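Local atomic coordinates of protein PES4 (Saccharomyces cerevisiae S288C, PDB entry 6EZ7), a protein that probably binds RNA, including the 3' untranslated regions of messenger RNAs and poly(A) or poly(U) tracts, this chain being its third RNA recognition motif. Residues L19-I31 against T47-Y61. Numbering follows the deposited sequence.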
loop_
_atom_site.group_PDB
_atom_site.type_symbol
_atom_site.label_atom_id
_atom_site.label_comp_id
_atom_site.label_asym_id
_atom_site.label_seq_id
_atom_site.Cartn_x
_atom_site.Cartn_y
_atom_site.Cartn_z
ATOM N N LEU A 19 -8.050 -0.278 3.722
ATOM C CA LEU A 19 -9.122 0.527 3.156
ATOM C C LEU A 19 -9.269 1.848 3.891
ATOM O O LEU A 19 -9.338 2.906 3.275
ATOM C CB LEU A 19 -10.440 -0.241 3.205
ATOM C CG LEU A 19 -10.728 -1.176 2.034
ATOM C CD1 LEU A 19 -11.922 -2.065 2.347
ATOM C CD2 LEU A 19 -10.972 -0.369 0.762
ATOM N N ASN A 20 -9.302 1.791 5.213
ATOM C CA ASN A 20 -9.561 2.989 5.987
ATOM C C ASN A 20 -8.437 4.010 5.896
ATOM O O ASN A 20 -8.689 5.206 5.765
ATOM C CB ASN A 20 -9.843 2.619 7.438
ATOM C CG ASN A 20 -11.257 2.129 7.627
ATOM O OD1 ASN A 20 -11.506 1.076 8.219
ATOM N ND2 ASN A 20 -12.201 2.887 7.089
ATOM N N PHE A 21 -7.196 3.545 5.937
ATOM C CA PHE A 21 -6.072 4.464 5.805
ATOM C C PHE A 21 -5.931 5.003 4.390
ATOM O O PHE A 21 -5.835 6.211 4.185
ATOM C CB PHE A 21 -4.771 3.786 6.227
ATOM C CG PHE A 21 -4.579 3.733 7.710
ATOM C CD1 PHE A 21 -4.399 4.897 8.439
ATOM C CD2 PHE A 21 -4.571 2.522 8.379
ATOM C CE1 PHE A 21 -4.220 4.852 9.808
ATOM C CE2 PHE A 21 -4.394 2.472 9.749
ATOM C CZ PHE A 21 -4.217 3.639 10.464
ATOM N N PHE A 22 -5.929 4.112 3.409
ATOM C CA PHE A 22 -5.498 4.507 2.074
ATOM C C PHE A 22 -6.610 5.033 1.172
ATOM O O PHE A 22 -6.336 5.514 0.075
ATOM C CB PHE A 22 -4.763 3.337 1.420
ATOM C CG PHE A 22 -3.397 3.126 1.998
ATOM C CD1 PHE A 22 -3.230 2.385 3.156
ATOM C CD2 PHE A 22 -2.294 3.740 1.433
ATOM C CE1 PHE A 22 -1.978 2.223 3.718
ATOM C CE2 PHE A 22 -1.033 3.577 1.988
ATOM C CZ PHE A 22 -0.876 2.820 3.132
ATOM N N SER A 23 -7.854 4.978 1.640
ATOM C CA SER A 23 -8.950 5.618 0.915
ATOM C C SER A 23 -9.005 7.110 1.217
ATOM O O SER A 23 -9.774 7.851 0.601
ATOM C CB SER A 23 -10.291 4.974 1.264
ATOM O OG SER A 23 -10.300 3.601 0.921
ATOM N N GLU A 24 -8.187 7.551 2.166
ATOM C CA GLU A 24 -8.155 8.958 2.547
ATOM C C GLU A 24 -7.570 9.845 1.450
ATOM O O GLU A 24 -7.799 11.052 1.439
ATOM C CB GLU A 24 -7.362 9.144 3.841
ATOM C CG GLU A 24 -8.001 8.485 5.055
ATOM C CD GLU A 24 -9.408 8.995 5.325
ATOM O OE1 GLU A 24 -9.641 10.215 5.183
ATOM O OE2 GLU A 24 -10.283 8.174 5.676
ATOM N N VAL A 25 -6.813 9.250 0.530
ATOM C CA VAL A 25 -6.197 10.022 -0.545
ATOM C C VAL A 25 -7.029 9.977 -1.821
ATOM O O VAL A 25 -6.874 10.823 -2.704
ATOM C CB VAL A 25 -4.776 9.520 -0.858
ATOM C CG1 VAL A 25 -3.872 9.712 0.344
ATOM C CG2 VAL A 25 -4.813 8.071 -1.257
ATOM N N GLY A 26 -7.913 8.991 -1.915
ATOM C CA GLY A 26 -8.744 8.827 -3.094
ATOM C C GLY A 26 -9.329 7.432 -3.163
ATOM O O GLY A 26 -8.910 6.552 -2.414
ATOM N N PRO A 27 -10.301 7.226 -4.065
ATOM C CA PRO A 27 -11.019 5.954 -4.207
ATOM C C PRO A 27 -10.091 4.801 -4.571
ATOM O O PRO A 27 -9.281 4.926 -5.487
ATOM C CB PRO A 27 -12.008 6.226 -5.347
ATOM C CG PRO A 27 -12.101 7.716 -5.441
ATOM C CD PRO A 27 -10.754 8.225 -5.049
ATOM N N ILE A 28 -10.217 3.687 -3.864
ATOM C CA ILE A 28 -9.393 2.520 -4.140
ATOM C C ILE A 28 -10.098 1.561 -5.095
ATOM O O ILE A 28 -11.244 1.170 -4.868
ATOM C CB ILE A 28 -9.029 1.778 -2.844
ATOM C CG1 ILE A 28 -8.058 2.621 -2.015
ATOM C CG2 ILE A 28 -8.408 0.430 -3.165
ATOM C CD1 ILE A 28 -7.789 2.067 -0.629
ATOM N N LYS A 29 -9.404 1.187 -6.165
ATOM C CA LYS A 29 -9.958 0.272 -7.155
ATOM C C LYS A 29 -9.896 -1.173 -6.667
ATOM O O LYS A 29 -10.887 -1.903 -6.733
ATOM C CB LYS A 29 -9.213 0.413 -8.485
ATOM C CG LYS A 29 -9.932 -0.207 -9.669
ATOM C CD LYS A 29 -9.190 0.058 -10.970
ATOM C CE LYS A 29 -8.472 -1.190 -11.461
ATOM N NZ LYS A 29 -8.258 -1.162 -12.936
ATOM N N SER A 30 -8.732 -1.582 -6.173
ATOM C CA SER A 30 -8.552 -2.946 -5.695
ATOM C C SER A 30 -7.448 -3.034 -4.650
ATOM O O SER A 30 -6.535 -2.208 -4.622
ATOM C CB SER A 30 -8.243 -3.889 -6.862
ATOM O OG SER A 30 -7.053 -3.508 -7.529
ATOM N N ILE A 31 -7.554 -4.042 -3.790
ATOM C CA ILE A 31 -6.576 -4.299 -2.740
ATOM C C ILE A 31 -6.213 -5.769 -2.676
ATOM O O ILE A 31 -7.087 -6.635 -2.716
ATOM C CB ILE A 31 -7.098 -3.896 -1.341
ATOM C CG1 ILE A 31 -7.487 -2.426 -1.293
ATOM C CG2 ILE A 31 -6.056 -4.188 -0.266
ATOM C CD1 ILE A 31 -7.840 -1.963 0.095
ATOM N N THR A 47 -4.397 -0.640 -5.678
ATOM C CA THR A 47 -4.590 0.040 -6.947
ATOM C C THR A 47 -5.664 1.116 -6.819
ATOM O O THR A 47 -6.785 0.845 -6.393
ATOM C CB THR A 47 -4.974 -0.945 -8.057
ATOM O OG1 THR A 47 -3.917 -1.898 -8.226
ATOM C CG2 THR A 47 -5.184 -0.207 -9.367
ATOM N N TYR A 48 -5.305 2.338 -7.186
ATOM C CA TYR A 48 -6.230 3.460 -7.128
ATOM C C TYR A 48 -6.980 3.638 -8.441
ATOM O O TYR A 48 -6.463 3.313 -9.509
ATOM C CB TYR A 48 -5.479 4.744 -6.773
ATOM C CG TYR A 48 -5.099 4.801 -5.313
ATOM C CD1 TYR A 48 -5.996 5.277 -4.367
ATOM C CD2 TYR A 48 -3.857 4.362 -4.877
ATOM C CE1 TYR A 48 -5.665 5.322 -3.028
ATOM C CE2 TYR A 48 -3.512 4.406 -3.536
ATOM C CZ TYR A 48 -4.420 4.890 -2.618
ATOM O OH TYR A 48 -4.087 4.938 -1.284
ATOM N N LYS A 49 -8.203 4.150 -8.357
ATOM C CA LYS A 49 -8.966 4.469 -9.556
ATOM C C LYS A 49 -8.287 5.609 -10.305
ATOM O O LYS A 49 -8.118 5.552 -11.523
ATOM C CB LYS A 49 -10.409 4.837 -9.207
ATOM C CG LYS A 49 -11.187 3.704 -8.547
ATOM C CD LYS A 49 -12.681 3.987 -8.516
ATOM C CE LYS A 49 -13.455 2.801 -7.961
ATOM N NZ LYS A 49 -14.888 3.128 -7.727
ATOM N N ASN A 50 -7.888 6.637 -9.561
ATOM C CA ASN A 50 -7.223 7.795 -10.141
ATOM C C ASN A 50 -5.720 7.741 -9.908
ATOM O O ASN A 50 -5.263 7.629 -8.770
ATOM C CB ASN A 50 -7.803 9.086 -9.561
ATOM C CG ASN A 50 -9.297 9.205 -9.794
ATOM O OD1 ASN A 50 -9.775 9.048 -10.919
ATOM N ND2 ASN A 50 -10.044 9.473 -8.728
ATOM N N SER A 51 -4.959 7.822 -10.995
ATOM C CA SER A 51 -3.506 7.692 -10.947
ATOM C C SER A 51 -2.860 8.678 -9.979
ATOM O O SER A 51 -1.884 8.347 -9.305
ATOM C CB SER A 51 -2.916 7.884 -12.345
ATOM O OG SER A 51 -3.619 7.111 -13.301
ATOM N N SER A 52 -3.416 9.883 -9.905
ATOM C CA SER A 52 -2.855 10.938 -9.066
ATOM C C SER A 52 -2.868 10.557 -7.590
ATOM O O SER A 52 -2.016 10.998 -6.819
ATOM C CB SER A 52 -3.611 12.254 -9.279
ATOM O OG SER A 52 -4.980 12.126 -8.942
ATOM N N ASP A 53 -3.827 9.723 -7.205
ATOM C CA ASP A 53 -3.994 9.350 -5.805
ATOM C C ASP A 53 -2.907 8.395 -5.314
ATOM O O ASP A 53 -2.573 8.392 -4.128
ATOM C CB ASP A 53 -5.377 8.735 -5.586
ATOM C CG ASP A 53 -6.497 9.732 -5.823
ATOM O OD1 ASP A 53 -6.235 10.953 -5.739
ATOM O OD2 ASP A 53 -7.639 9.302 -6.091
ATOM N N SER A 54 -2.351 7.595 -6.218
ATOM C CA SER A 54 -1.294 6.665 -5.836
ATOM C C SER A 54 -0.039 7.427 -5.414
ATOM O O SER A 54 0.624 7.054 -4.448
ATOM C CB SER A 54 -0.979 5.692 -6.976
ATOM O OG SER A 54 -0.341 6.340 -8.059
ATOM N N GLU A 55 0.278 8.502 -6.127
ATOM C CA GLU A 55 1.404 9.348 -5.744
ATOM C C GLU A 55 1.131 10.028 -4.408
ATOM O O GLU A 55 2.026 10.162 -3.573
ATOM C CB GLU A 55 1.687 10.396 -6.818
ATOM C CG GLU A 55 3.028 11.092 -6.665
ATOM C CD GLU A 55 4.185 10.113 -6.587
ATOM O OE1 GLU A 55 4.256 9.200 -7.439
ATOM O OE2 GLU A 55 5.023 10.255 -5.670
ATOM N N LYS A 56 -0.112 10.456 -4.214
ATOM C CA LYS A 56 -0.510 11.084 -2.962
ATOM C C LYS A 56 -0.329 10.116 -1.803
ATOM O O LYS A 56 0.146 10.499 -0.734
ATOM C CB LYS A 56 -1.961 11.561 -3.036
ATOM C CG LYS A 56 -2.166 12.776 -3.927
ATOM C CD LYS A 56 -3.638 12.991 -4.243
ATOM C CE LYS A 56 -4.455 13.188 -2.976
ATOM N NZ LYS A 56 -5.919 13.184 -3.256
ATOM N N ALA A 57 -0.704 8.858 -2.027
ATOM C CA ALA A 57 -0.604 7.823 -1.000
ATOM C C ALA A 57 0.839 7.612 -0.560
ATOM O O ALA A 57 1.120 7.480 0.630
ATOM C CB ALA A 57 -1.198 6.510 -1.505
ATOM N N ILE A 58 1.749 7.567 -1.526
ATOM C CA ILE A 58 3.169 7.447 -1.221
ATOM C C ILE A 58 3.644 8.649 -0.406
ATOM O O ILE A 58 4.300 8.498 0.625
ATOM C CB ILE A 58 4.009 7.332 -2.503
ATOM C CG1 ILE A 58 3.645 6.056 -3.263
ATOM C CG2 ILE A 58 5.495 7.360 -2.173
ATOM C CD1 ILE A 58 4.275 5.970 -4.637
ATOM N N LYS A 59 3.295 9.845 -0.866
ATOM C CA LYS A 59 3.732 11.062 -0.189
ATOM C C LYS A 59 3.173 11.160 1.224
ATOM O O LYS A 59 3.844 11.651 2.135
ATOM C CB LYS A 59 3.326 12.302 -0.992
ATOM C CG LYS A 59 4.210 12.569 -2.198
ATOM C CD LYS A 59 4.125 14.026 -2.632
ATOM C CE LYS A 59 2.959 14.267 -3.577
ATOM N NZ LYS A 59 3.347 14.051 -5.000
ATOM N N ARG A 60 1.950 10.684 1.412
ATOM C CA ARG A 60 1.292 10.846 2.699
ATOM C C ARG A 60 1.554 9.700 3.669
ATOM O O ARG A 60 1.591 9.920 4.882
ATOM C CB ARG A 60 -0.215 11.033 2.495
ATOM C CG ARG A 60 -0.546 12.295 1.704
ATOM C CD ARG A 60 -2.037 12.488 1.524
ATOM N NE ARG A 60 -2.764 12.370 2.784
ATOM C CZ ARG A 60 -4.084 12.477 2.893
ATOM N NH1 ARG A 60 -4.825 12.706 1.817
ATOM N NH2 ARG A 60 -4.663 12.354 4.079
ATOM N N TYR A 61 1.764 8.489 3.158
ATOM C CA TYR A 61 1.833 7.331 4.048
ATOM C C TYR A 61 3.186 6.630 4.140
ATOM O O TYR A 61 3.367 5.769 4.999
ATOM C CB TYR A 61 0.772 6.308 3.649
ATOM C CG TYR A 61 -0.593 6.674 4.170
ATOM C CD1 TYR A 61 -0.839 6.712 5.537
ATOM C CD2 TYR A 61 -1.631 6.989 3.306
ATOM C CE1 TYR A 61 -2.081 7.052 6.030
ATOM C CE2 TYR A 61 -2.882 7.333 3.791
ATOM C CZ TYR A 61 -3.098 7.360 5.154
ATOM O OH TYR A 61 -4.340 7.697 5.646
HETATM O O HOH W 1 -8.303 7.051 -6.819
HETATM O O HOH W 2 -4.518 -4.179 -5.890
#
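The turn from helix 15-22 into edge strand 28-33 of the RNA recognition motif lies against helix 51-61, and carbonyls of 21-25 take side-chain donors from 47-61. Y48, its CG anti to the carbonyl carbon (chi1 -75°), extends alongside the turn with G26 O and F22 O at its ring edge, and its OH donates to F22 O at 2.7 Å while meeting the F22 ring at its edge. K56 NZ lies in the carbonyl plane of V25 O, 2.6 Å away, and forms a salt bridge to D53 OD1 whose hydrogen bond is weak. Y61 OH gives F21 O a weak bond. Between these donors V25 packs against A57, K56 and R60 of helix 51-61: CG2 sits 3.4 Å from Y48 CE1 and also touches A57 CB, whereas CG1 lies over one face of the R60 guanidinium. In the βαββαβ fold both helices pack on the same side of the sheet, and F22, its ring oblique to that of Y61 (41°), reaches I6 and V73. A water donates to P27 O and D53 OD2 and accepts from N50 N. Farther along, K29 N (2.7 Å) and S30 N both donate to T47 O, making a classic beta bulge. T47 N returns a straight bond to S30 O (2.9 Å).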